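Local coordinates for protein lysyl oxidase (Pichia pastoris, PDB 1W7C) that probably oxidises primary amines, including lysine side chains, to aldehydes with a copper ion and a topaquinone cofactor, at residues Ser336-Ile341 with Leu612-Ala617; Ser590-Gln595 with Asn621-Pro626. One frame throughout, in Å; residues are numbered along the deposited sequence.

Both contacts involve the long loop between strands 602-606 and 642-654, inside the range of the copper amine oxidase enzyme domain, but against different parts of the fold. Contact 1 is the deeper, its centre about 8 Å from the centre of the chain; there 612-617 packs against strand 329-344 and the grip is polar. Contact 2, about 19 Å from the chain centre, is a loop-against-loop packing of proline, leucine and tyrosine that runs out to an exposed ring, with one backbone hydrogen bond across it. The two adjoin at Gln595 of 590-595, which packs on Ile341 and probably hydrogen-bonds Glu339 OE2, adding to the polar surroundings of contact 1.

Contact 1. Residues Ser336-Ile341 with Leu612-Ala617; sequences SLQELI and LRSSTA
Gln338 OE1 accepts a hydrogen bond from Ser614 N at 3.0 Å, moderately bent (152°), with the donor tilted 31° from the amide plane. Lower on the same side chain, Gln338 CB lies only 3.1 Å from Ser614 OG. At Glu339, the next residue of the strand, OE2 accepts Ser615 OG at 2.9 Å, from above the carboxylate plane; chi1 of Ser615, -171°, sets its OG anti to the backbone N. The other end of the Gln338 amide reaches 612-617 through water: NE2 donates to a molecule 3.0 Å away, which donates in turn to Leu612 O. Strand 329-344 runs antiparallel to 488-498, which brings copper ligands His488 and His490; backbone bonds from both Gln338 and Glu339 to Asn493 are consistent with a beta bulge, which lets two consecutive side chains face the loop. The Glu339 carboxylate has other direct partners: Ser357 OG and Gln595 NE2 at OE2, while OE1 accepts from Leu340 N, through its anti lone pair, and from Ile359 N. Ser357 and Ile359 flank Asp358, the predicted catalytic base. Further out, Ser614 OG bonds to Asn493 OD1. Arg613 NE closes onto Ser615 O at 2.8 Å, and its NH2 salt-bridges Asp316.

Contact 2. Residues Ser590-Gln595 with Asn621-Pro626; sequences SGPETQ and NALYDP
Pro592 packs against both Leu623 and Tyr624, touching each with a different part of its ring. CD packs 3.6 Å from Leu623 CB, whereas CG stands over one face of the Tyr624 ring, 4.0 Å from its centroid and 29° off the normal, a CH-pi contact in which the two side chains cross at about a right angle. On the inner side the packing is close: Thr594 CG2, anti to its own carbonyl carbon, comes within 3.2 Å of Ala622 O. Ala622 is the centre of an inverse gamma turn, which leads the chain into Leu623. Leu623 CD2 lies 3.8 Å from Ser590 O, and both residues also touch strand 170-180, which belongs to a separate antiparallel sheet. Glu593 N donates to Leu623 O at 3.1 Å; the hydrogen bond is bent at the hydrogen (135°), although the donor N lies almost in line with the C=O. Pro626 CG rests 3.5 Å from Glu593 O. The outer side is open to solvent: Tyr624 is exposed although Pro592 lies against one face of its ring, and its side chain also touches Pro182. Glu593 lays CG near Tyr624 O before its carboxylate turns away to Asn596 and Asn629. With one hydrogen bond and no charged pair joining the segments, the contact rests mainly on van der Waals fit, of Pro592 and Leu623 with Tyr624, Thr594, Pro626 and the aliphatic part of Glu593.

Contact 1. Residues Ser336-Ile341 with Leu612-Ala617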
ATOM      1  N   SER A 336       5.153 -19.789  -1.894  1.00 13.10           N
ATOM      2  CA  SER A 336       6.573 -19.857  -1.556  1.00 13.21           C
ATOM      3  C   SER A 336       7.357 -18.795  -2.337  1.00 12.35           C
ATOM      4  O   SER A 336       7.368 -18.760  -3.565  1.00 13.19           O
ATOM      5  CB  SER A 336       7.146 -21.243  -1.863  1.00 13.97           C
ATOM      6  OG  SER A 336       6.864 -21.617  -3.195  1.00 16.31           O
ATOM      7  N   LEU A 337       8.044 -17.944  -1.592  1.00 13.35           N
ATOM      8  CA  LEU A 337       9.076 -17.101  -2.200  1.00 12.60           C
ATOM      9  C   LEU A 337      10.070 -17.992  -2.929  1.00 14.10           C
ATOM     10  O   LEU A 337      10.528 -19.006  -2.378  1.00 13.87           O
ATOM     11  CB  LEU A 337       9.786 -16.322  -1.101  1.00 13.50           C
ATOM     12  CG  LEU A 337      10.957 -15.452  -1.573  1.00 14.05           C
ATOM     13  CD1 LEU A 337      10.492 -14.267  -2.395  1.00 16.08           C
ATOM     14  CD2 LEU A 337      11.784 -15.028  -0.385  1.00 17.06           C
ATOM     15  N   GLN A 338      10.454 -17.572  -4.126  1.00 12.84           N
ATOM     16  CA  GLN A 338      11.316 -18.355  -4.991  1.00 12.75           C
ATOM     17  C   GLN A 338      12.713 -17.799  -5.179  1.00 13.66           C
ATOM     18  O   GLN A 338      13.666 -18.553  -5.311  1.00 13.76           O
ATOM     19  CB  GLN A 338      10.674 -18.449  -6.385  1.00 13.18           C
ATOM     20  CG  GLN A 338       9.436 -19.278  -6.351  1.00 13.97           C
ATOM     21  CD  GLN A 338       9.716 -20.724  -6.130  1.00 14.68           C
ATOM     22  OE1 GLN A 338      10.564 -21.307  -6.806  1.00 14.82           O
ATOM     23  NE2 GLN A 338       9.022 -21.309  -5.165  1.00 14.21           N
ATOM     24  N   GLU A 339      12.820 -16.482  -5.241  1.00 13.46           N
ATOM     25  CA  GLU A 339      14.082 -15.818  -5.630  1.00 13.15           C
ATOM     26  C   GLU A 339      13.959 -14.354  -5.347  1.00 12.51           C
ATOM     27  O   GLU A 339      12.864 -13.790  -5.362  1.00 13.07           O
ATOM     28  CB  GLU A 339      14.417 -16.054  -7.093  1.00 13.62           C
ATOM     29  CG  GLU A 339      15.689 -15.431  -7.666  1.00 15.99           C
ATOM     30  CD  GLU A 339      16.988 -15.902  -7.001  1.00 14.53           C
ATOM     31  OE1 GLU A 339      17.224 -15.594  -5.805  1.00 14.14           O
ATOM     32  OE2 GLU A 339      17.821 -16.535  -7.722  1.00 14.40           O
ATOM     33  N   LEU A 340      15.097 -13.753  -5.067  1.00 13.16           N
ATOM     34  CA  LEU A 340      15.226 -12.311  -4.929  1.00 13.78           C
ATOM     35  C   LEU A 340      16.500 -11.912  -5.636  1.00 12.70           C
ATOM     36  O   LEU A 340      17.571 -12.475  -5.361  1.00 16.19           O
ATOM     37  CB  LEU A 340      15.300 -11.814  -3.477  1.00 20.00           C
ATOM     38  CG  LEU A 340      14.449 -12.308  -2.387  1.00 26.21           C
ATOM     39  CD1 LEU A 340      14.997 -13.624  -1.915  1.00 42.59           C
ATOM     40  CD2 LEU A 340      14.466 -11.254  -1.231  1.00 45.26           C
ATOM     41  N   ILE A 341      16.405 -10.940  -6.525  1.00 13.50           N
ATOM     42  CA  ILE A 341      17.548 -10.433  -7.290  1.00 12.86           C
ATOM     43  C   ILE A 341      17.799  -8.975  -6.939  1.00 13.34           C
ATOM     44  O   ILE A 341      16.882  -8.225  -6.562  1.00 13.56           O
ATOM     45  CB  ILE A 341      17.401 -10.603  -8.828  1.00 13.21           C
ATOM     46  CG1 ILE A 341      16.174  -9.846  -9.330  1.00 13.98           C
ATOM     47  CG2 ILE A 341      17.380 -12.097  -9.143  1.00 14.77           C
ATOM     48  CD1 ILE A 341      16.113  -9.741 -10.878  1.00 14.98           C
ATOM     49  N   LEU A 612       8.921 -27.091 -10.243  1.00 14.31           N
ATOM     50  CA  LEU A 612       8.900 -26.909  -8.830  1.00 14.65           C
ATOM     51  C   LEU A 612       9.217 -25.484  -8.444  1.00 14.46           C
ATOM     52  O   LEU A 612       8.598 -24.924  -7.530  1.00 14.12           O
ATOM     53  CB  LEU A 612       9.944 -27.856  -8.233  1.00 15.20           C
ATOM     54  CG  LEU A 612      10.238 -27.670  -6.747  1.00 16.14           C
ATOM     55  CD1 LEU A 612       9.014 -27.973  -5.925  1.00 16.88           C
ATOM     56  CD2 LEU A 612      11.416 -28.556  -6.360  1.00 17.50           C
ATOM     57  N   ARG A 613      10.183 -24.913  -9.150  1.00 13.87           N
ATOM     58  CA  ARG A 613      10.827 -23.675  -8.687  1.00 13.28           C
ATOM     59  C   ARG A 613      11.327 -22.859  -9.883  1.00 13.64           C
ATOM     60  O   ARG A 613      11.764 -23.414 -10.882  1.00 13.88           O
ATOM     61  CB  ARG A 613      11.987 -24.004  -7.739  1.00 14.12           C
ATOM     62  CG  ARG A 613      13.050 -24.943  -8.326  1.00 14.44           C
ATOM     63  CD  ARG A 613      14.005 -25.469  -7.242  1.00 14.74           C
ATOM     64  NE  ARG A 613      14.614 -24.362  -6.525  1.00 13.78           N
ATOM     65  CZ  ARG A 613      15.128 -24.414  -5.330  1.00 14.51           C
ATOM     66  NH1 ARG A 613      15.213 -25.586  -4.721  1.00 15.44           N
ATOM     67  NH2 ARG A 613      15.575 -23.310  -4.768  1.00 15.26           N
ATOM     68  N   SER A 614      11.247 -21.527  -9.751  1.00 12.95           N
ATOM     69  CA  SER A 614      11.573 -20.630 -10.844  1.00 13.03           C
ATOM     70  C   SER A 614      13.057 -20.252 -10.925  1.00 13.17           C
ATOM     71  O   SER A 614      13.456 -19.643 -11.907  1.00 14.12           O
ATOM     72  CB  SER A 614      10.729 -19.386 -10.738  1.00 13.86           C
ATOM     73  OG  SER A 614      10.911 -18.814  -9.465  1.00 14.50           O
ATOM     74  N   SER A 615      13.812 -20.515  -9.858  1.00 13.58           N
ATOM     75  CA  SER A 615      15.255 -20.351  -9.810  1.00 14.27           C
ATOM     76  C   SER A 615      15.803 -21.431  -8.926  1.00 13.93           C
ATOM     77  O   SER A 615      15.018 -22.198  -8.329  1.00 14.91           O
ATOM     78  CB  SER A 615      15.626 -18.969  -9.258  1.00 15.61           C
ATOM     79  OG  SER A 615      17.020 -18.730  -9.403  1.00 15.15           O
ATOM     80  N   THR A 616      17.120 -21.525  -8.840  1.00 13.92           N
ATOM     81  CA  THR A 616      17.797 -22.450  -7.918  1.00 13.89           C
ATOM     82  C   THR A 616      18.990 -21.755  -7.325  1.00 14.28           C
ATOM     83  O   THR A 616      19.456 -20.757  -7.871  1.00 14.33           O
ATOM     84  CB  THR A 616      18.290 -23.740  -8.659  1.00 14.95           C
ATOM     85  OG1 THR A 616      19.459 -23.451  -9.417  1.00 15.82           O
ATOM     86  CG2 THR A 616      17.244 -24.334  -9.567  1.00 16.23           C
ATOM     87  N   ALA A 617      19.551 -22.327  -6.277  1.00 14.50           N
ATOM     88  CA  ALA A 617      20.775 -21.815  -5.674  1.00 14.82           C
ATOM     89  C   ALA A 617      21.980 -21.989  -6.612  1.00 16.09           C
ATOM     90  O   ALA A 617      23.020 -21.422  -6.359  1.00 16.17           O
ATOM     91  CB  ALA A 617      21.067 -22.526  -4.351  1.00 15.92           C
TER
HETATM   92  O   HOH W   1       9.175 -24.316  -4.860  1.00 23.96           O

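Contact 2. Residues Ser590-Gln595 with Asn621-Pro626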
ATOM      1  N   SER A 590      25.249 -10.243 -17.164  1.00 16.42           N
ATOM      2  CA  SER A 590      25.372 -10.870 -15.849  1.00 16.27           C
ATOM      3  C   SER A 590      24.146 -11.698 -15.465  1.00 15.56           C
ATOM      4  O   SER A 590      24.091 -12.271 -14.383  1.00 16.79           O
ATOM      5  CB  SER A 590      25.679  -9.821 -14.770  1.00 16.83           C
ATOM      6  OG  SER A 590      26.925  -9.181 -15.019  1.00 17.75           O
ATOM      7  N   GLY A 591      23.181 -11.815 -16.376  1.00 16.32           N
ATOM      8  CA  GLY A 591      22.069 -12.734 -16.156  1.00 16.65           C
ATOM      9  C   GLY A 591      21.274 -13.016 -17.413  1.00 15.52           C
ATOM     10  O   GLY A 591      20.113 -12.619 -17.526  1.00 16.19           O
ATOM     11  N   PRO A 592      21.924 -13.605 -18.421  1.00 16.08           N
ATOM     12  CA  PRO A 592      21.271 -13.799 -19.720  1.00 16.28           C
ATOM     13  C   PRO A 592      20.036 -14.697 -19.638  1.00 15.66           C
ATOM     14  O   PRO A 592      18.989 -14.366 -20.194  1.00 16.94           O
ATOM     15  CB  PRO A 592      22.381 -14.424 -20.580  1.00 18.64           C
ATOM     16  CG  PRO A 592      23.662 -14.034 -19.887  1.00 18.38           C
ATOM     17  CD  PRO A 592      23.311 -14.098 -18.441  1.00 16.40           C
ATOM     18  N   GLU A 593      20.168 -15.821 -18.950  1.00 15.90           N
ATOM     19  CA  GLU A 593      19.098 -16.809 -18.885  1.00 15.69           C
ATOM     20  C   GLU A 593      18.760 -17.243 -17.464  1.00 15.48           C
ATOM     21  O   GLU A 593      17.926 -18.118 -17.286  1.00 14.98           O
ATOM     22  CB  GLU A 593      19.456 -18.053 -19.704  1.00 15.70           C
ATOM     23  CG  GLU A 593      19.766 -17.802 -21.162  1.00 16.37           C
ATOM     24  CD  GLU A 593      18.600 -17.324 -22.022  1.00 20.15           C
ATOM     25  OE1 GLU A 593      18.874 -16.824 -23.144  1.00 24.12           O
ATOM     26  OE2 GLU A 593      17.433 -17.416 -21.576  1.00 19.30           O
ATOM     27  N   THR A 594      19.404 -16.636 -16.463  1.00 14.20           N
ATOM     28  CA  THR A 594      19.342 -17.128 -15.107  1.00 13.37           C
ATOM     29  C   THR A 594      18.154 -16.658 -14.287  1.00 13.14           C
ATOM     30  O   THR A 594      17.905 -17.218 -13.209  1.00 13.33           O
ATOM     31  CB  THR A 594      20.589 -16.727 -14.356  1.00 14.49           C
ATOM     32  OG1 THR A 594      20.761 -15.312 -14.472  1.00 14.95           O
ATOM     33  CG2 THR A 594      21.861 -17.386 -14.933  1.00 16.27           C
ATOM     34  N   GLN A 595      17.441 -15.637 -14.736  1.00 14.91           N
ATOM     35  CA  GLN A 595      16.404 -14.951 -13.958  1.00 15.09           C
ATOM     36  C   GLN A 595      15.278 -14.484 -14.878  1.00 13.53           C
ATOM     37  O   GLN A 595      14.777 -13.360 -14.746  1.00 14.12           O
ATOM     38  CB  GLN A 595      16.986 -13.775 -13.189  1.00 14.71           C
ATOM     39  CG  GLN A 595      18.160 -14.113 -12.302  1.00 13.84           C
ATOM     40  CD  GLN A 595      17.820 -14.996 -11.141  1.00 14.52           C
ATOM     41  OE1 GLN A 595      16.654 -15.361 -10.922  1.00 15.67           O
ATOM     42  NE2 GLN A 595      18.837 -15.280 -10.301  1.00 14.76           N
ATOM     43  N   ASN A 621      25.702 -18.419 -11.511  1.00 15.92           N
ATOM     44  CA  ASN A 621      26.905 -18.431 -12.382  1.00 15.28           C
ATOM     45  C   ASN A 621      26.736 -19.174 -13.693  1.00 14.99           C
ATOM     46  O   ASN A 621      27.620 -19.127 -14.551  1.00 16.43           O
ATOM     47  CB  ASN A 621      28.103 -18.966 -11.611  1.00 16.58           C
ATOM     48  CG  ASN A 621      28.403 -18.163 -10.370  1.00 16.08           C
ATOM     49  OD1 ASN A 621      28.515 -16.926 -10.435  1.00 17.06           O
ATOM     50  ND2 ASN A 621      28.516 -18.836  -9.229  1.00 17.75           N
ATOM     51  N   ALA A 622      25.629 -19.878 -13.844  1.00 16.10           N
ATOM     52  CA  ALA A 622      25.374 -20.663 -15.053  1.00 16.77           C
ATOM     53  C   ALA A 622      24.582 -19.802 -16.031  1.00 15.48           C
ATOM     54  O   ALA A 622      23.359 -19.912 -16.171  1.00 15.78           O
ATOM     55  CB  ALA A 622      24.636 -21.956 -14.691  1.00 17.18           C
ATOM     56  N   LEU A 623      25.296 -18.880 -16.682  1.00 16.50           N
ATOM     57  CA  LEU A 623      24.655 -17.729 -17.296  1.00 16.22           C
ATOM     58  C   LEU A 623      23.756 -18.085 -18.479  1.00 16.41           C
ATOM     59  O   LEU A 623      22.746 -17.434 -18.696  1.00 17.76           O
ATOM     60  CB  LEU A 623      25.712 -16.723 -17.751  1.00 17.89           C
ATOM     61  CG  LEU A 623      26.624 -16.114 -16.676  1.00 18.35           C
ATOM     62  CD1 LEU A 623      27.670 -15.193 -17.314  1.00 20.21           C
ATOM     63  CD2 LEU A 623      25.820 -15.389 -15.570  1.00 21.44           C
ATOM     64  N   TYR A 624      24.146 -19.100 -19.252  1.00 16.69           N
ATOM     65  CA  TYR A 624      23.469 -19.472 -20.482  1.00 16.76           C
ATOM     66  C   TYR A 624      22.673 -20.785 -20.377  1.00 17.05           C
ATOM     67  O   TYR A 624      21.674 -20.974 -21.078  1.00 20.57           O
ATOM     68  CB  TYR A 624      24.458 -19.488 -21.673  1.00 20.04           C
ATOM     69  CG  TYR A 624      25.005 -18.105 -21.909  1.00 19.46           C
ATOM     70  CD1 TYR A 624      26.204 -17.703 -21.317  1.00 21.32           C
ATOM     71  CD2 TYR A 624      24.284 -17.171 -22.622  1.00 19.30           C
ATOM     72  CE1 TYR A 624      26.678 -16.411 -21.456  1.00 23.20           C
ATOM     73  CE2 TYR A 624      24.761 -15.863 -22.791  1.00 21.64           C
ATOM     74  CZ  TYR A 624      25.962 -15.492 -22.211  1.00 23.93           C
ATOM     75  OH  TYR A 624      26.419 -14.192 -22.330  1.00 25.98           O
ATOM     76  N   ASP A 625      23.133 -21.686 -19.511  1.00 17.96           N
ATOM     77  CA  ASP A 625      22.526 -23.000 -19.308  1.00 17.00           C
ATOM     78  C   ASP A 625      22.240 -23.292 -17.835  1.00 16.82           C
ATOM     79  O   ASP A 625      22.723 -24.286 -17.290  1.00 19.04           O
ATOM     80  CB  ASP A 625      23.436 -24.099 -19.913  1.00 18.92           C
ATOM     81  CG  ASP A 625      22.784 -25.452 -19.923  1.00 23.57           C
ATOM     82  OD1 ASP A 625      23.514 -26.466 -19.935  1.00 25.65           O
ATOM     83  OD2 ASP A 625      21.551 -25.595 -19.940  1.00 22.53           O
ATOM     84  N   PRO A 626      21.454 -22.435 -17.180  1.00 15.67           N
ATOM     85  CA  PRO A 626      21.139 -22.661 -15.769  1.00 15.50           C
ATOM     86  C   PRO A 626      20.307 -23.912 -15.541  1.00 15.35           C
ATOM     87  O   PRO A 626      19.569 -24.327 -16.438  1.00 16.27           O
ATOM     88  CB  PRO A 626      20.345 -21.417 -15.391  1.00 16.07           C
ATOM     89  CG  PRO A 626      19.682 -21.025 -16.661  1.00 15.47           C
ATOM     90  CD  PRO A 626      20.780 -21.231 -17.705  1.00 16.10           C
TER